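Local coordinates for exodeoxyribonuclease III (PDB 2VOA), which acts as an AP endonuclease of the exonuclease III family, cutting DNA at abasic sites, probably with magnesium or manganese ions, at residues Gly52-Phe57 and Glu72-Val77; Val135-Phe140 and Leu221-Leu226; Phe79-Glu84 and Leu121-Arg126. The protein carries 1 engineered substitution. One frame throughout, in Å; residues are numbered along the deposited sequence.

How the contacts relate
All three contacts lie at the margins of a four-layered alpha/beta sandwich of the DNase I-like type, with centres 20 to 23 Å apart. Contact 1 joins edge strand 54-60 of one sheet to the linker that runs from strand 63-70 to edge strand 77-79 of the other, and contact 3 follows where strand 77-79 ends; the two touch, Phe57 O lying 3.8 Å from Phe79 CE2. Contact 2 stands apart, with nearest atoms about 11 Å from contact 1 and 9 Å from contact 3. Contact 3 is nearest the predicted catalytic centre, the side chain of Trp123 being about 7 Å from that of Tyr105, and nearest the bound nucleic acid, at about 11 Å.

Contact 1: Gly52-Phe57 and Glu72-Val77; sequences GYHVVF and EEPEDV
His54 lays the face of its imidazole on the backbone and CB of Glu73. Glu73 CA lies over the ring centre, and Glu73 CB stands 3.9 Å from the centroid of the His54 ring, only 18° off its normal, a CH-pi contact. The Glu73 side chain then runs out extended, and its carboxylate comes to rest nearly parallel to the imidazole, the planes 16° apart. The polar ends do not meet: His54 NE2 and Glu73 OE1 remain 4.8 Å from each other, while His54 ND1 has a weak hydrogen bond to Leu71 O. His54 CG is anti to the carbonyl carbon (chi1 -65°), which sets it 3.9 Å from Glu73 CA. Pro74 packs beside the root of the side chain, Pro74 CD approaching His54 CB to 3.7 Å.

Two residues on, Val56 continues the apolar half of the contact. Its CG1 methyl touches Pro74 CG at 3.9 Å, the two side chains passing each other in opposite senses, and also reaches Val77 CG2 at 4.2 Å. Val56, Pro74 and Val77 also pack on strand 91-96. The arrangement belongs to the edge of the sandwich, where the linker 72-77 leaves strand 63-70, passes beside strand 54-60, pairs at Glu75 with strand 91-96 and, after a corner at Asp76, continues as edge strand 77-79 of the second sheet of the DNase I-like fold.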
ATOM      1  N   GLY A  52       7.711  -9.639  22.439  1.00 28.94           N
ATOM      2  CA  GLY A  52       7.555 -10.553  23.566  1.00 28.65           C
ATOM      3  C   GLY A  52       6.314 -11.435  23.489  1.00 29.09           C
ATOM      4  O   GLY A  52       5.830 -11.917  24.516  1.00 29.77           O
ATOM      5  N   TYR A  53       5.818 -11.657  22.276  1.00 28.83           N
ATOM      6  CA  TYR A  53       4.678 -12.565  22.063  1.00 28.54           C
ATOM      7  C   TYR A  53       5.063 -13.854  21.344  1.00 29.27           C
ATOM      8  O   TYR A  53       5.738 -13.828  20.313  1.00 29.67           O
ATOM      9  CB  TYR A  53       3.540 -11.858  21.304  1.00 27.84           C
ATOM     10  CG  TYR A  53       2.681 -11.024  22.224  1.00 26.87           C
ATOM     11  CD1 TYR A  53       3.073  -9.736  22.614  1.00 28.74           C
ATOM     12  CD2 TYR A  53       1.487 -11.547  22.737  1.00 26.64           C
ATOM     13  CE1 TYR A  53       2.289  -8.971  23.489  1.00 27.54           C
ATOM     14  CE2 TYR A  53       0.683 -10.777  23.617  1.00 29.20           C
ATOM     15  CZ  TYR A  53       1.095  -9.505  23.978  1.00 28.88           C
ATOM     16  OH  TYR A  53       0.297  -8.774  24.840  1.00 27.97           O
ATOM     17  N   HIS A  54       4.619 -14.979  21.896  1.00 29.07           N
ATOM     18  CA  HIS A  54       4.564 -16.225  21.148  1.00 29.31           C
ATOM     19  C   HIS A  54       3.452 -16.084  20.138  1.00 28.94           C
ATOM     20  O   HIS A  54       2.487 -15.345  20.369  1.00 27.70           O
ATOM     21  CB  HIS A  54       4.247 -17.400  22.073  1.00 29.71           C
ATOM     22  CG  HIS A  54       5.316 -17.674  23.079  1.00 32.20           C
ATOM     23  ND1 HIS A  54       5.303 -17.139  24.350  1.00 35.36           N
ATOM     24  CD2 HIS A  54       6.436 -18.421  22.995  1.00 31.32           C
ATOM     25  CE1 HIS A  54       6.377 -17.544  25.007  1.00 33.20           C
ATOM     26  NE2 HIS A  54       7.080 -18.325  24.208  1.00 35.99           N
ATOM     27  N   VAL A  55       3.584 -16.798  19.024  1.00 28.75           N
ATOM     28  CA  VAL A  55       2.498 -16.838  18.057  1.00 29.20           C
ATOM     29  C   VAL A  55       2.468 -18.213  17.395  1.00 29.51           C
ATOM     30  O   VAL A  55       3.511 -18.742  16.950  1.00 29.11           O
ATOM     31  CB  VAL A  55       2.568 -15.648  17.038  1.00 28.55           C
ATOM     32  CG1 VAL A  55       3.805 -15.732  16.127  1.00 27.61           C
ATOM     33  CG2 VAL A  55       1.280 -15.519  16.237  1.00 29.79           C
ATOM     34  N   VAL A  56       1.280 -18.805  17.399  1.00 28.62           N
ATOM     35  CA  VAL A  56       1.015 -20.036  16.632  1.00 28.98           C
ATOM     36  C   VAL A  56       0.032 -19.754  15.485  1.00 29.28           C
ATOM     37  O   VAL A  56      -0.791 -18.836  15.577  1.00 29.11           O
ATOM     38  CB  VAL A  56       0.559 -21.207  17.551  1.00 29.97           C
ATOM     39  CG1 VAL A  56       1.692 -21.584  18.532  1.00 29.69           C
ATOM     40  CG2 VAL A  56      -0.679 -20.870  18.340  1.00 28.88           C
ATOM     41  N   PHE A  57       0.152 -20.508  14.391  1.00 29.80           N
ATOM     42  CA  PHE A  57      -0.571 -20.115  13.181  1.00 29.28           C
ATOM     43  C   PHE A  57      -0.872 -21.259  12.247  1.00 29.03           C
ATOM     44  O   PHE A  57      -0.118 -22.234  12.166  1.00 28.64           O
ATOM     45  CB  PHE A  57       0.195 -19.011  12.447  1.00 29.77           C
ATOM     46  CG  PHE A  57       1.687 -19.249  12.389  1.00 29.23           C
ATOM     47  CD1 PHE A  57       2.248 -20.003  11.348  1.00 29.64           C
ATOM     48  CD2 PHE A  57       2.525 -18.754  13.400  1.00 28.99           C
ATOM     49  CE1 PHE A  57       3.625 -20.229  11.299  1.00 32.15           C
ATOM     50  CE2 PHE A  57       3.914 -18.987  13.351  1.00 31.22           C
ATOM     51  CZ  PHE A  57       4.453 -19.722  12.297  1.00 30.81           C
ATOM     52  N   GLU A  72       2.251 -16.300  27.240  1.00 30.51           N
ATOM     53  CA  GLU A  72       2.708 -17.627  27.665  1.00 31.07           C
ATOM     54  C   GLU A  72       2.810 -18.569  26.462  1.00 31.24           C
ATOM     55  O   GLU A  72       2.053 -18.436  25.488  1.00 32.11           O
ATOM     56  CB  GLU A  72       1.770 -18.203  28.734  1.00 31.33           C
ATOM     57  CG  GLU A  72       1.798 -17.440  30.078  1.00 32.67           C
ATOM     58  CD  GLU A  72       3.223 -17.288  30.622  1.00 37.28           C
ATOM     59  OE1 GLU A  72       3.984 -18.281  30.592  1.00 37.59           O
ATOM     60  OE2 GLU A  72       3.595 -16.175  31.075  1.00 40.30           O
ATOM     61  N   GLU A  73       3.736 -19.526  26.532  1.00 31.38           N
ATOM     62  CA  GLU A  73       3.919 -20.469  25.432  1.00 31.50           C
ATOM     63  C   GLU A  73       2.721 -21.412  25.253  1.00 31.29           C
ATOM     64  O   GLU A  73       2.365 -22.148  26.184  1.00 31.10           O
ATOM     65  CB  GLU A  73       5.213 -21.270  25.614  1.00 32.14           C
ATOM     66  CG  GLU A  73       5.550 -22.106  24.411  1.00 33.72           C
ATOM     67  CD  GLU A  73       6.922 -22.731  24.516  1.00 37.40           C
ATOM     68  OE1 GLU A  73       7.442 -22.859  25.644  1.00 37.22           O
ATOM     69  OE2 GLU A  73       7.485 -23.096  23.467  1.00 39.54           O
ATOM     70  N   PRO A  74       2.083 -21.375  24.066  1.00 32.12           N
ATOM     71  CA  PRO A  74       0.984 -22.299  23.791  1.00 31.97           C
ATOM     72  C   PRO A  74       1.426 -23.766  23.837  1.00 31.57           C
ATOM     73  O   PRO A  74       2.559 -24.106  23.437  1.00 31.89           O
ATOM     74  CB  PRO A  74       0.564 -21.928  22.367  1.00 32.45           C
ATOM     75  CG  PRO A  74       0.951 -20.499  22.227  1.00 34.21           C
ATOM     76  CD  PRO A  74       2.270 -20.429  22.945  1.00 32.29           C
ATOM     77  N   GLU A  75       0.557 -24.609  24.385  1.00 31.73           N
ATOM     78  CA  GLU A  75       0.763 -26.064  24.409  1.00 32.26           C
ATOM     79  C   GLU A  75      -0.384 -26.773  23.715  1.00 31.93           C
ATOM     80  O   GLU A  75      -1.454 -26.180  23.490  1.00 31.98           O
ATOM     81  CB  GLU A  75       0.821 -26.584  25.843  1.00 32.81           C
ATOM     82  CG  GLU A  75       1.124 -25.527  26.858  1.00 36.39           C
ATOM     83  CD  GLU A  75       1.489 -26.088  28.208  1.00 37.27           C
ATOM     84  OE1 GLU A  75       0.731 -26.928  28.736  1.00 39.38           O
ATOM     85  OE2 GLU A  75       2.516 -25.644  28.746  1.00 39.62           O
ATOM     86  N   ASP A  76      -0.158 -28.044  23.373  1.00 32.23           N
ATOM     87  CA  ASP A  76      -1.227 -28.904  22.850  1.00 33.25           C
ATOM     88  C   ASP A  76      -1.947 -28.247  21.673  1.00 32.41           C
ATOM     89  O   ASP A  76      -3.186 -28.176  21.633  1.00 33.09           O
ATOM     90  CB  ASP A  76      -2.227 -29.256  23.967  1.00 34.21           C
ATOM     91  CG  ASP A  76      -1.573 -29.981  25.147  1.00 37.11           C
ATOM     92  OD1 ASP A  76      -0.622 -30.766  24.943  1.00 39.44           O
ATOM     93  OD2 ASP A  76      -2.021 -29.762  26.291  1.00 42.33           O
ATOM     94  N   VAL A  77      -1.165 -27.744  20.721  1.00 31.35           N
ATOM     95  CA  VAL A  77      -1.714 -26.976  19.602  1.00 30.34           C
ATOM     96  C   VAL A  77      -2.305 -27.938  18.574  1.00 30.20           C
ATOM     97  O   VAL A  77      -1.670 -28.948  18.210  1.00 29.74           O
ATOM     98  CB  VAL A  77      -0.624 -26.104  18.933  1.00 30.89           C
ATOM     99  CG1 VAL A  77      -1.195 -25.308  17.776  1.00 29.97           C
ATOM    100  CG2 VAL A  77       0.038 -25.172  19.947  1.00 31.32           C
TER

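Contact 2: Val135-Phe140 and Leu221-Leu226; sequences VDFRSF and LATPPL
A type I beta turn, Asp136 to Ser139, joins helix 115-134 to strand 141-144 and here meets Thr223, the N-cap residue that leads from strand 218-222 into the short helix 224-227. Their polar link is a single bond from Thr223 OG1 to Ser139 O, 2.6 Å long and lying in the carbonyl plane. Thr223 OG1 is placed between its own backbone N and carbonyl carbon (chi1 51°), where it also pairs with Ala141 N, and its side chain thus ties turn and strand together and makes no capping bond to its own helix. The turn is braced from within. Asp136 O accepts both the backbone N and the OG of Ser139, the latter at 2.7 Å, and Asp136 OD1 takes Arg138 N in an Asx turn, met from above the carboxylate plane.

Apolar contacts lie around this bond. Thr223 CG2 packs against Phe137 CD2 at 3.9 Å and against Val135 CG1, which itself lies over one face of the Phe137 ring, toward its rim; Pro224 CD comes to the edge of that ring. Pro225 CD presses on Phe137 O at 3.3 Å. At the far end the Phe140 ring and the Leu226 side chain cross at about a right angle, with Leu226 CD1 over the ring centre, 4.2 Å from the centroid of Phe140, while Pro225 CB meets the same ring at its edge, 3.8 Å from Phe140 CE2.

Around the contact, the ring of Phe184 meets Phe137 edge-to-face, Leu226 packs on Val142 of strand 141-144, and both Leu226 and Ala222 reach Phe255 of strand 251-255 in the other sheet.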
ATOM      1  N   VAL A 135     -14.875 -29.939  24.715  1.00 30.56           N
ATOM      2  CA  VAL A 135     -14.834 -28.856  25.719  1.00 30.24           C
ATOM      3  C   VAL A 135     -15.308 -29.296  27.112  1.00 30.49           C
ATOM      4  O   VAL A 135     -16.377 -29.906  27.262  1.00 30.90           O
ATOM      5  CB  VAL A 135     -15.628 -27.613  25.268  1.00 30.15           C
ATOM      6  CG1 VAL A 135     -15.733 -26.595  26.422  1.00 29.74           C
ATOM      7  CG2 VAL A 135     -14.964 -26.964  24.067  1.00 30.48           C
ATOM      8  N   ASP A 136     -14.514 -28.967  28.126  1.00 30.34           N
ATOM      9  CA  ASP A 136     -14.910 -29.248  29.503  1.00 30.34           C
ATOM     10  C   ASP A 136     -15.564 -27.975  30.019  1.00 30.63           C
ATOM     11  O   ASP A 136     -14.883 -26.968  30.215  1.00 30.08           O
ATOM     12  CB  ASP A 136     -13.688 -29.640  30.345  1.00 30.33           C
ATOM     13  CG  ASP A 136     -14.029 -29.860  31.808  1.00 31.54           C
ATOM     14  OD1 ASP A 136     -15.209 -29.711  32.191  1.00 29.46           O
ATOM     15  OD2 ASP A 136     -13.110 -30.230  32.576  1.00 35.11           O
ATOM     16  N   PHE A 137     -16.881 -28.023  30.226  1.00 30.07           N
ATOM     17  CA  PHE A 137     -17.623 -26.814  30.601  1.00 29.88           C
ATOM     18  C   PHE A 137     -17.488 -26.438  32.079  1.00 29.86           C
ATOM     19  O   PHE A 137     -17.935 -25.371  32.483  1.00 30.23           O
ATOM     20  CB  PHE A 137     -19.088 -26.899  30.147  1.00 30.21           C
ATOM     21  CG  PHE A 137     -19.249 -26.707  28.669  1.00 29.72           C
ATOM     22  CD1 PHE A 137     -19.108 -27.780  27.790  1.00 31.21           C
ATOM     23  CD2 PHE A 137     -19.480 -25.433  28.154  1.00 31.04           C
ATOM     24  CE1 PHE A 137     -19.229 -27.582  26.415  1.00 32.04           C
ATOM     25  CE2 PHE A 137     -19.584 -25.231  26.799  1.00 31.71           C
ATOM     26  CZ  PHE A 137     -19.464 -26.299  25.922  1.00 30.44           C
ATOM     27  N   ARG A 138     -16.864 -27.314  32.860  1.00 29.78           N
ATOM     28  CA  ARG A 138     -16.468 -27.016  34.241  1.00 30.76           C
ATOM     29  C   ARG A 138     -15.033 -26.486  34.337  1.00 31.28           C
ATOM     30  O   ARG A 138     -14.530 -26.243  35.454  1.00 31.31           O
ATOM     31  CB  ARG A 138     -16.610 -28.261  35.132  1.00 31.32           C
ATOM     32  CG  ARG A 138     -17.985 -28.888  35.106  1.00 34.87           C
ATOM     33  CD  ARG A 138     -18.299 -29.552  36.443  1.00 41.26           C
ATOM     34  NE  ARG A 138     -19.059 -28.646  37.309  1.00 47.31           N
ATOM     35  CZ  ARG A 138     -19.014 -28.626  38.640  1.00 49.51           C
ATOM     36  NH1 ARG A 138     -18.224 -29.457  39.321  1.00 49.71           N
ATOM     37  NH2 ARG A 138     -19.764 -27.748  39.300  1.00 52.06           N
ATOM     38  N   SER A 139     -14.364 -26.367  33.189  1.00 30.78           N
ATOM     39  CA  SER A 139     -13.025 -25.758  33.109  1.00 31.44           C
ATOM     40  C   SER A 139     -13.115 -24.375  32.480  1.00 30.30           C
ATOM     41  O   SER A 139     -14.160 -23.992  31.950  1.00 29.28           O
ATOM     42  CB  SER A 139     -12.070 -26.613  32.254  1.00 32.25           C
ATOM     43  OG  SER A 139     -12.292 -26.450  30.841  1.00 36.56           O
ATOM     44  N   PHE A 140     -12.007 -23.637  32.529  1.00 28.88           N
ATOM     45  CA  PHE A 140     -11.888 -22.387  31.783  1.00 28.67           C
ATOM     46  C   PHE A 140     -11.553 -22.647  30.318  1.00 28.72           C
ATOM     47  O   PHE A 140     -10.472 -23.150  29.993  1.00 28.92           O
ATOM     48  CB  PHE A 140     -10.773 -21.504  32.346  1.00 27.80           C
ATOM     49  CG  PHE A 140     -11.029 -20.948  33.720  1.00 27.98           C
ATOM     50  CD1 PHE A 140      -9.984 -20.288  34.383  1.00 28.39           C
ATOM     51  CD2 PHE A 140     -12.271 -21.040  34.345  1.00 28.22           C
ATOM     52  CE1 PHE A 140     -10.171 -19.736  35.668  1.00 27.18           C
ATOM     53  CE2 PHE A 140     -12.476 -20.497  35.643  1.00 28.94           C
ATOM     54  CZ  PHE A 140     -11.412 -19.849  36.305  1.00 27.65           C
ATOM     55  N   LEU A 221     -16.646 -16.254  23.513  1.00 29.83           N
ATOM     56  CA  LEU A 221     -17.592 -17.095  24.240  1.00 30.22           C
ATOM     57  C   LEU A 221     -16.835 -17.830  25.323  1.00 30.75           C
ATOM     58  O   LEU A 221     -15.841 -18.485  25.033  1.00 31.88           O
ATOM     59  CB  LEU A 221     -18.260 -18.101  23.298  1.00 30.55           C
ATOM     60  CG  LEU A 221     -19.160 -17.633  22.140  1.00 34.33           C
ATOM     61  CD1 LEU A 221     -19.980 -16.414  22.500  1.00 33.84           C
ATOM     62  CD2 LEU A 221     -18.382 -17.339  20.928  1.00 35.22           C
ATOM     63  N   ALA A 222     -17.280 -17.688  26.566  1.00 29.76           N
ATOM     64  CA  ALA A 222     -16.545 -18.291  27.680  1.00 28.90           C
ATOM     65  C   ALA A 222     -17.400 -19.353  28.378  1.00 28.26           C
ATOM     66  O   ALA A 222     -18.639 -19.234  28.456  1.00 28.42           O
ATOM     67  CB  ALA A 222     -16.130 -17.197  28.676  1.00 29.76           C
ATOM     68  N   THR A 223     -16.749 -20.398  28.895  1.00 28.10           N
ATOM     69  CA  THR A 223     -17.477 -21.415  29.645  1.00 27.80           C
ATOM     70  C   THR A 223     -18.002 -20.778  30.928  1.00 27.49           C
ATOM     71  O   THR A 223     -17.493 -19.729  31.334  1.00 28.35           O
ATOM     72  CB  THR A 223     -16.552 -22.592  30.029  1.00 28.39           C
ATOM     73  OG1 THR A 223     -15.359 -22.082  30.653  1.00 28.37           O
ATOM     74  CG2 THR A 223     -16.229 -23.429  28.790  1.00 28.43           C
ATOM     75  N   PRO A 224     -19.051 -21.366  31.546  1.00 28.40           N
ATOM     76  CA  PRO A 224     -19.645 -20.694  32.720  1.00 27.82           C
ATOM     77  C   PRO A 224     -18.695 -20.217  33.848  1.00 27.98           C
ATOM     78  O   PRO A 224     -18.836 -19.072  34.274  1.00 28.49           O
ATOM     79  CB  PRO A 224     -20.714 -21.678  33.223  1.00 28.26           C
ATOM     80  CG  PRO A 224     -21.026 -22.567  32.011  1.00 29.47           C
ATOM     81  CD  PRO A 224     -19.760 -22.606  31.173  1.00 28.69           C
ATOM     82  N   PRO A 225     -17.720 -21.052  34.297  1.00 27.77           N
ATOM     83  CA  PRO A 225     -16.875 -20.624  35.422  1.00 27.90           C
ATOM     84  C   PRO A 225     -15.950 -19.466  35.043  1.00 27.21           C
ATOM     85  O   PRO A 225     -15.623 -18.645  35.900  1.00 27.39           O
ATOM     86  CB  PRO A 225     -16.044 -21.870  35.772  1.00 27.28           C
ATOM     87  CG  PRO A 225     -16.362 -22.895  34.794  1.00 29.03           C
ATOM     88  CD  PRO A 225     -17.336 -22.389  33.793  1.00 28.30           C
ATOM     89  N   LEU A 226     -15.537 -19.408  33.782  1.00 27.45           N
ATOM     90  CA  LEU A 226     -14.748 -18.291  33.293  1.00 27.90           C
ATOM     91  C   LEU A 226     -15.613 -17.041  33.059  1.00 28.80           C
ATOM     92  O   LEU A 226     -15.233 -15.922  33.445  1.00 28.60           O
ATOM     93  CB  LEU A 226     -13.984 -18.692  32.033  1.00 28.79           C
ATOM     94  CG  LEU A 226     -13.074 -17.596  31.481  1.00 27.32           C
ATOM     95  CD1 LEU A 226     -12.081 -17.105  32.588  1.00 28.45           C
ATOM     96  CD2 LEU A 226     -12.329 -18.066  30.233  1.00 29.16           C
TER

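Contact 3: Phe79-Glu84 and Leu121-Arg126; sequences FGLDSE and LQWLER
Leu81 and Ser83, in the loop that leaves edge strand 77-79, meet Trp123 and Arg126 of helix 115-134, which belongs to an outer layer of the alpha/beta sandwich. The guanidinium of Arg126 does most of the polar work. Its NH1 donates to Ser83 OG at 3.2 Å, nearly straight (164°) and within the guanidinium plane, and also to Ser83 O at 2.8 Å, a strongly bent and weak bond. Ser83 OG is brought into place by lying between the backbone N and the carbonyl carbon (chi1 62°). Arg126 NH2 bonds to Pro85 O and has a long, weak ion pair with Asp87 OD2, the atom that also accepts Trp123 NE1. In the loop itself, the carbonyls of Phe79 and Leu81 are both met by Lys86 NZ, and Asp82 forms a salt bridge with Lys133.

The Leu81 CD1 methyl touches the faces of two flat groups: it is 3.7 Å from the centroid of the five-membered ring of Trp123 and 3.6 Å from Arg126 CZ. An alanine in place of Arg126 would probably leave Ser83 OG and Pro85 O without their guanidinium donor and open a gap beside Leu81 CD1. Over the guanidinium face opposite that methyl lies a backbone oxygen, Glu84 O, 4.1 Å from Arg126 CZ.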
ATOM      1  N   PHE A  79      -5.005 -28.060  14.815  1.00 29.96           N
ATOM      2  CA  PHE A  79      -5.553 -27.293  13.688  1.00 29.80           C
ATOM      3  C   PHE A  79      -6.750 -28.014  13.085  1.00 30.17           C
ATOM      4  O   PHE A  79      -6.733 -29.247  12.886  1.00 29.30           O
ATOM      5  CB  PHE A  79      -4.508 -27.125  12.558  1.00 31.65           C
ATOM      6  CG  PHE A  79      -3.146 -26.666  13.031  1.00 31.82           C
ATOM      7  CD1 PHE A  79      -2.016 -27.473  12.825  1.00 36.96           C
ATOM      8  CD2 PHE A  79      -2.987 -25.458  13.706  1.00 36.04           C
ATOM      9  CE1 PHE A  79      -0.755 -27.054  13.280  1.00 37.77           C
ATOM     10  CE2 PHE A  79      -1.723 -25.041  14.153  1.00 34.49           C
ATOM     11  CZ  PHE A  79      -0.629 -25.825  13.940  1.00 35.75           C
ATOM     12  N   GLY A  80      -7.767 -27.234  12.753  1.00 28.90           N
ATOM     13  CA  GLY A  80      -8.925 -27.734  12.003  1.00 29.92           C
ATOM     14  C   GLY A  80      -9.947 -28.495  12.839  1.00 30.56           C
ATOM     15  O   GLY A  80      -9.726 -28.789  14.026  1.00 31.41           O
ATOM     16  N   LEU A  81     -11.092 -28.772  12.219  1.00 30.39           N
ATOM     17  CA  LEU A  81     -12.083 -29.678  12.784  1.00 31.20           C
ATOM     18  C   LEU A  81     -11.542 -31.110  12.765  1.00 32.32           C
ATOM     19  O   LEU A  81     -10.557 -31.389  12.078  1.00 31.68           O
ATOM     20  CB  LEU A  81     -13.393 -29.561  11.996  1.00 30.97           C
ATOM     21  CG  LEU A  81     -14.178 -28.253  12.231  1.00 31.14           C
ATOM     22  CD1 LEU A  81     -15.270 -28.095  11.165  1.00 29.45           C
ATOM     23  CD2 LEU A  81     -14.795 -28.231  13.639  1.00 31.65           C
ATOM     24  N   ASP A  82     -12.165 -32.007  13.530  1.00 33.68           N
ATOM     25  CA  ASP A  82     -11.707 -33.405  13.594  1.00 35.42           C
ATOM     26  C   ASP A  82     -12.398 -34.338  12.578  1.00 35.77           C
ATOM     27  O   ASP A  82     -12.385 -35.571  12.724  1.00 36.04           O
ATOM     28  CB  ASP A  82     -11.821 -33.942  15.023  1.00 35.75           C
ATOM     29  CG  ASP A  82     -13.247 -33.932  15.547  1.00 37.92           C
ATOM     30  OD1 ASP A  82     -14.097 -33.164  15.040  1.00 42.92           O
ATOM     31  OD2 ASP A  82     -13.521 -34.695  16.495  1.00 42.02           O
ATOM     32  N   SER A  83     -12.973 -33.746  11.536  1.00 36.46           N
ATOM     33  CA  SER A  83     -13.555 -34.494  10.417  1.00 36.80           C
ATOM     34  C   SER A  83     -13.332 -33.735   9.103  1.00 37.18           C
ATOM     35  O   SER A  83     -13.052 -32.540   9.115  1.00 36.75           O
ATOM     36  CB  SER A  83     -15.054 -34.720  10.643  1.00 37.31           C
ATOM     37  OG  SER A  83     -15.738 -33.487  10.712  1.00 38.21           O
ATOM     38  N   GLU A  84     -13.476 -34.446   7.988  1.00 37.54           N
ATOM     39  CA  GLU A  84     -13.204 -33.929   6.647  1.00 37.32           C
ATOM     40  C   GLU A  84     -14.373 -33.085   6.109  1.00 36.44           C
ATOM     41  O   GLU A  84     -15.534 -33.478   6.263  1.00 36.79           O
ATOM     42  CB  GLU A  84     -12.913 -35.121   5.721  1.00 37.73           C
ATOM     43  CG  GLU A  84     -11.758 -34.909   4.766  1.00 40.84           C
ATOM     44  CD  GLU A  84     -10.487 -34.457   5.472  1.00 42.83           C
ATOM     45  OE1 GLU A  84     -10.055 -33.300   5.234  1.00 45.87           O
ATOM     46  OE2 GLU A  84      -9.930 -35.242   6.288  1.00 44.12           O
ATOM     47  N   LEU A 121     -23.523 -23.859   7.021  1.00 26.35           N
ATOM     48  CA  LEU A 121     -24.455 -24.523   7.959  1.00 25.98           C
ATOM     49  C   LEU A 121     -23.863 -25.845   8.421  1.00 26.41           C
ATOM     50  O   LEU A 121     -23.872 -26.157   9.603  1.00 27.37           O
ATOM     51  CB  LEU A 121     -25.850 -24.707   7.349  1.00 26.42           C
ATOM     52  CG  LEU A 121     -26.590 -23.409   6.946  1.00 25.30           C
ATOM     53  CD1 LEU A 121     -27.959 -23.734   6.275  1.00 24.36           C
ATOM     54  CD2 LEU A 121     -26.738 -22.472   8.161  1.00 27.96           C
ATOM     55  N   GLN A 122     -23.332 -26.611   7.477  1.00 26.42           N
ATOM     56  CA  GLN A 122     -22.692 -27.872   7.822  1.00 27.00           C
ATOM     57  C   GLN A 122     -21.504 -27.666   8.774  1.00 26.81           C
ATOM     58  O   GLN A 122     -21.278 -28.484   9.668  1.00 27.15           O
ATOM     59  CB  GLN A 122     -22.288 -28.602   6.536  1.00 26.70           C
ATOM     60  CG  GLN A 122     -23.499 -29.088   5.755  1.00 27.95           C
ATOM     61  CD  GLN A 122     -23.185 -29.419   4.301  1.00 31.32           C
ATOM     62  OE1 GLN A 122     -24.093 -29.517   3.469  1.00 33.76           O
ATOM     63  NE2 GLN A 122     -21.910 -29.588   3.987  1.00 30.02           N
ATOM     64  N   TRP A 123     -20.746 -26.574   8.583  1.00 26.90           N
ATOM     65  CA  TRP A 123     -19.560 -26.255   9.404  1.00 27.64           C
ATOM     66  C   TRP A 123     -19.984 -25.969  10.838  1.00 28.57           C
ATOM     67  O   TRP A 123     -19.394 -26.493  11.786  1.00 28.36           O
ATOM     68  CB  TRP A 123     -18.843 -25.027   8.851  1.00 28.46           C
ATOM     69  CG  TRP A 123     -17.334 -25.031   9.047  1.00 29.47           C
ATOM     70  CD1 TRP A 123     -16.412 -25.594   8.208  1.00 28.68           C
ATOM     71  CD2 TRP A 123     -16.586 -24.466  10.143  1.00 28.20           C
ATOM     72  NE1 TRP A 123     -15.139 -25.403   8.696  1.00 29.34           N
ATOM     73  CE2 TRP A 123     -15.209 -24.711   9.878  1.00 28.37           C
ATOM     74  CE3 TRP A 123     -16.940 -23.765  11.313  1.00 29.63           C
ATOM     75  CZ2 TRP A 123     -14.176 -24.281  10.749  1.00 30.86           C
ATOM     76  CZ3 TRP A 123     -15.917 -23.328  12.172  1.00 28.42           C
ATOM     77  CH2 TRP A 123     -14.553 -23.590  11.885  1.00 29.26           C
ATOM     78  N   LEU A 124     -21.055 -25.180  10.984  1.00 28.50           N
ATOM     79  CA  LEU A 124     -21.605 -24.891  12.317  1.00 28.71           C
ATOM     80  C   LEU A 124     -22.143 -26.156  13.006  1.00 28.24           C
ATOM     81  O   LEU A 124     -21.984 -26.310  14.220  1.00 27.99           O
ATOM     82  CB  LEU A 124     -22.681 -23.796  12.248  1.00 28.96           C
ATOM     83  CG  LEU A 124     -22.134 -22.381  11.971  1.00 28.45           C
ATOM     84  CD1 LEU A 124     -23.324 -21.478  11.649  1.00 30.33           C
ATOM     85  CD2 LEU A 124     -21.276 -21.833  13.157  1.00 30.46           C
ATOM     86  N   GLU A 125     -22.709 -27.087  12.243  1.00 27.53           N
ATOM     87  CA  GLU A 125     -23.159 -28.353  12.823  1.00 28.15           C
ATOM     88  C   GLU A 125     -21.941 -29.200  13.258  1.00 27.90           C
ATOM     89  O   GLU A 125     -21.918 -29.799  14.341  1.00 26.83           O
ATOM     90  CB  GLU A 125     -24.025 -29.129  11.823  1.00 28.46           C
ATOM     91  CG  GLU A 125     -24.385 -30.562  12.246  1.00 27.96           C
ATOM     92  CD  GLU A 125     -25.401 -30.642  13.387  1.00 32.87           C
ATOM     93  OE1 GLU A 125     -25.758 -31.789  13.782  1.00 32.28           O
ATOM     94  OE2 GLU A 125     -25.877 -29.579  13.874  1.00 32.59           O
ATOM     95  N   ARG A 126     -20.929 -29.254  12.403  1.00 27.22           N
ATOM     96  CA  ARG A 126     -19.700 -29.977  12.752  1.00 28.23           C
ATOM     97  C   ARG A 126     -19.048 -29.358  13.982  1.00 28.43           C
ATOM     98  O   ARG A 126     -18.607 -30.086  14.875  1.00 28.97           O
ATOM     99  CB  ARG A 126     -18.739 -30.010  11.564  1.00 27.95           C
ATOM    100  CG  ARG A 126     -19.236 -30.882  10.410  1.00 28.60           C
ATOM    101  CD  ARG A 126     -18.068 -31.276   9.523  1.00 31.88           C
ATOM    102  NE  ARG A 126     -17.541 -30.164   8.735  1.00 32.76           N
ATOM    103  CZ  ARG A 126     -16.264 -30.059   8.361  1.00 31.80           C
ATOM    104  NH1 ARG A 126     -15.388 -30.982   8.730  1.00 33.32           N
ATOM    105  NH2 ARG A 126     -15.859 -29.037   7.631  1.00 31.92           N
TER